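Local coordinates for antiterminator Q protein (Enterobacteria phage SfI, PDB 6JNY), which probably acts on RNA polymerase as a phage antitermination factor, letting transcription continue past terminators, at residues D131-L134 with N135-F139; R35-S38 with V39-K42. All coordinates share one frame; numbering follows the deposited sequence.

Both contacts are local, and they sit in different helices of a largely helical chain. Contact 2 comes first in sequence and runs from the approach and N-cap into the first turn of helix 38-45; contact 1 joins successive turns well inside the long C-terminal helix 123-155. Their centres are 21 Å apart and their nearest atoms about 11 Å, with no touch between them. Helix 78-90 relates the two: Ala-80, Ile-83 and Tyr-88 meet contact 1, whereas Lys-78 and Phe-81 meet contact 2. Each contact also turns on a serine hydroxyl, which donates to a backbone carbonyl within the helix in contact 1 and accepts a backbone N-H at the helix start in contact 2.

Contact 1 of 2, residues D131-L134 with N135-F139; sequences DEIL and NASLF
Asn-135, Ala-136, Ser-137 and Leu-138 each donate a backbone N-H to the carbonyl four residues earlier, the regular alpha-helical pattern, with Ala-136 N to Glu-132 O at 2.8 Å and Leu-138 N to Leu-134 O at 3.0 Å. Ser-137 adds a side-chain bond to this ladder. Its OG stands anti to its own carbonyl carbon (chi1 -59°), which turns the hydroxyl back along the helix to donate to Ile-133 O at 2.8 Å. That oxygen therefore takes two donors: Ser-137 N, at 2.9 Å, and Ser-137 OG approach it from opposite faces of the carbonyl plane, the hydroxyl lying 36° out of it. Leu-138 brings a methyl close to the next carbonyl oxygen, its CD1 3.3 Å from Leu-134 O. On the polar flank, a water donates to Glu-132 O at 2.9 Å and more weakly to Asn-135 OD1. The amide ND2 of Asn-135 is hydrogen-bonded to Asn-7 near the chain start, and Glu-132 OE2 forms a salt bridge with Arg-128 one turn back. The apolar side faces other helices: Leu-134 packs on Ile-83 of helix 78-90, Ile-133 on Tyr-101 of helix 94-103, and Leu-138 on Leu-16 and Leu-20 of helix 10-28. Ser-137 is buried against Ala-80, and its hydroxyl hydrogen is spent on Ile-133 O of its own helix, which probably lowers the cost of burying a polar group there.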
# COMPACT_ATOMS: atom_id res chain seq x y z
N ASP A 131 4.79 8.22 -4.39
CA ASP A 131 5.64 7.23 -5.04
C ASP A 131 6.59 6.60 -4.03
O ASP A 131 6.79 5.38 -4.03
CB ASP A 131 6.42 7.91 -6.17
CG ASP A 131 5.67 7.88 -7.48
OD1 ASP A 131 4.45 8.17 -7.47
OD2 ASP A 131 6.30 7.58 -8.52
N GLU A 132 7.18 7.42 -3.15
CA GLU A 132 8.13 6.90 -2.17
C GLU A 132 7.43 6.01 -1.15
O GLU A 132 7.98 4.98 -0.72
CB GLU A 132 8.84 8.05 -1.46
CG GLU A 132 9.92 8.72 -2.28
CD GLU A 132 10.38 10.02 -1.66
OE1 GLU A 132 9.93 10.35 -0.54
OE2 GLU A 132 11.20 10.72 -2.29
N ILE A 133 6.23 6.39 -0.73
CA ILE A 133 5.48 5.58 0.23
C ILE A 133 5.13 4.23 -0.37
O ILE A 133 5.29 3.18 0.28
CB ILE A 133 4.25 6.36 0.73
CG1 ILE A 133 4.68 7.52 1.63
CG2 ILE A 133 3.25 5.43 1.43
CD1 ILE A 133 3.58 8.55 1.83
N LEU A 134 4.67 4.20 -1.62
CA LEU A 134 4.36 2.92 -2.25
C LEU A 134 5.62 2.07 -2.38
O LEU A 134 5.60 0.87 -2.06
CB LEU A 134 3.69 3.14 -3.61
CG LEU A 134 2.22 3.56 -3.53
CD1 LEU A 134 1.77 4.11 -4.90
CD2 LEU A 134 1.36 2.39 -3.12
N ASN A 135 6.72 2.67 -2.82
CA ASN A 135 7.97 1.93 -2.96
C ASN A 135 8.42 1.37 -1.62
O ASN A 135 8.81 0.21 -1.54
CB ASN A 135 9.04 2.83 -3.56
CG ASN A 135 10.35 2.10 -3.76
OD1 ASN A 135 11.23 2.14 -2.89
ND2 ASN A 135 10.48 1.42 -4.89
N ALA A 136 8.34 2.18 -0.57
CA ALA A 136 8.80 1.72 0.74
C ALA A 136 7.91 0.60 1.25
O ALA A 136 8.39 -0.35 1.89
CB ALA A 136 8.79 2.90 1.71
N SER A 137 6.61 0.69 0.99
CA SER A 137 5.69 -0.37 1.41
C SER A 137 6.00 -1.68 0.71
O SER A 137 6.03 -2.74 1.35
CB SER A 137 4.25 0.04 1.14
OG SER A 137 3.91 1.25 1.82
N LEU A 138 6.24 -1.65 -0.61
CA LEU A 138 6.57 -2.89 -1.31
C LEU A 138 7.88 -3.47 -0.81
O LEU A 138 8.02 -4.69 -0.70
CB LEU A 138 6.64 -2.64 -2.82
CG LEU A 138 5.32 -2.88 -3.56
CD1 LEU A 138 4.24 -1.88 -3.17
CD2 LEU A 138 5.57 -2.89 -5.04
N PHE A 139 8.84 -2.62 -0.50
CA PHE A 139 10.10 -3.10 0.05
C PHE A 139 9.88 -3.86 1.36
O PHE A 139 10.51 -4.90 1.60
CB PHE A 139 11.06 -1.92 0.24
CG PHE A 139 12.42 -2.34 0.71
CD1 PHE A 139 13.37 -2.75 -0.20
CD2 PHE A 139 12.73 -2.33 2.05
CE1 PHE A 139 14.64 -3.15 0.23
CE2 PHE A 139 13.99 -2.73 2.49
CZ PHE A 139 14.93 -3.14 1.57
O HOH W 1 10.84 4.86 -0.82

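Contact 2 of 2, residues R35-S38 with V39-K42; sequences RMSS and VIAK
Ser-37 carries its OG anti to the backbone N (chi1 173°), and with its extended backbone this swings the hydroxyl across the first turn of helix 38-45 to Ile-40. Ile-40 N donates to Ser-37 OG at 3.2 Å along a nearly straight path, with an N-H...O angle of 167°. This is an N-cap: the serine oxygen accepts an amide of the first turn, as an N-cap residue does. The regular ladder starts at once beside it, as Ala-41 N reaches Ser-37 O at 3.0 Å and Lys-42 N reaches Ser-38 O at 2.8 Å. Ile-40 also lays its side chain alongside the cap. Its CG1 comes to 3.3 Å from Ser-37 OG, and its CD1 lies 3.8 Å from Ser-37 CB, so aliphatic carbon borders the capping bond. Ala-41 rests its CB against Ser-37 O at 3.4 Å, and the first carbon of the Lys-42 side chain, CB, similarly lies 3.3 Å from Ser-38 O. A second polar partner, Asp-71 of helix 60-74, is hydrogen-bonded to Ser-37 OG; the buried hydroxyl thus ties the start of helix 38-45 to helix 60-74, and the carboxylate probably helps fix its rotation. Phe-81 of helix 78-90 meets Ser-37, Val-39 and Ile-40, while Ile-40 reaches Trp-23 and Val-27 of helix 10-28. Ahead of the cap, Met-36 packs on Met-64 and Gln-68, bringing the approach to helix 38-45 against helix 60-74.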
# COMPACT_ATOMS: atom_id res chain seq x y z
N ARG A 35 -12.73 -9.44 10.55
CA ARG A 35 -11.87 -9.74 11.68
C ARG A 35 -10.39 -9.82 11.30
O ARG A 35 -9.53 -9.69 12.17
CB ARG A 35 -12.30 -11.05 12.33
CG ARG A 35 -12.18 -11.07 13.84
CD ARG A 35 -13.51 -10.77 14.52
NE ARG A 35 -13.34 -10.46 15.93
CZ ARG A 35 -13.52 -9.25 16.47
NH1 ARG A 35 -13.89 -8.24 15.70
NH2 ARG A 35 -13.34 -9.07 17.77
N MET A 36 -10.09 -10.02 10.02
CA MET A 36 -8.71 -10.26 9.60
C MET A 36 -7.90 -8.98 9.49
O MET A 36 -6.66 -9.05 9.45
CB MET A 36 -8.70 -10.98 8.25
CG MET A 36 -9.27 -12.38 8.30
SD MET A 36 -7.99 -13.62 8.54
CE MET A 36 -7.68 -14.12 6.84
N SER A 37 -8.56 -7.82 9.47
CA SER A 37 -7.88 -6.54 9.37
C SER A 37 -8.88 -5.40 9.51
O SER A 37 -9.71 -5.17 8.63
CB SER A 37 -7.14 -6.42 8.02
OG SER A 37 -6.61 -5.11 7.85
N SER A 38 -8.82 -4.67 10.64
CA SER A 38 -9.71 -3.54 10.82
C SER A 38 -9.42 -2.42 9.82
O SER A 38 -10.35 -1.74 9.37
CB SER A 38 -9.65 -3.02 12.25
OG SER A 38 -8.32 -2.68 12.62
N VAL A 39 -8.15 -2.22 9.45
CA VAL A 39 -7.83 -1.17 8.48
C VAL A 39 -8.47 -1.48 7.14
O VAL A 39 -9.11 -0.61 6.52
CB VAL A 39 -6.31 -0.98 8.36
CG1 VAL A 39 -6.01 -0.01 7.25
CG2 VAL A 39 -5.70 -0.48 9.66
N ILE A 40 -8.31 -2.71 6.65
CA ILE A 40 -8.92 -3.07 5.37
C ILE A 40 -10.44 -3.00 5.45
O ILE A 40 -11.09 -2.48 4.53
CB ILE A 40 -8.42 -4.44 4.88
CG1 ILE A 40 -6.90 -4.40 4.67
CG2 ILE A 40 -9.12 -4.83 3.59
CD1 ILE A 40 -6.29 -5.74 4.40
N ALA A 41 -11.02 -3.50 6.54
CA ALA A 41 -12.47 -3.44 6.71
C ALA A 41 -12.98 -2.01 6.71
O ALA A 41 -13.97 -1.69 6.04
CB ALA A 41 -12.87 -4.16 8.00
N LYS A 42 -12.32 -1.12 7.45
CA LYS A 42 -12.71 0.29 7.44
C LYS A 42 -12.55 0.90 6.06
O LYS A 42 -13.39 1.70 5.63
CB LYS A 42 -11.87 1.08 8.45
CG LYS A 42 -12.28 2.54 8.57
CD LYS A 42 -11.66 3.20 9.80
CE LYS A 42 -12.29 4.55 10.08
NZ LYS A 42 -13.74 4.42 10.41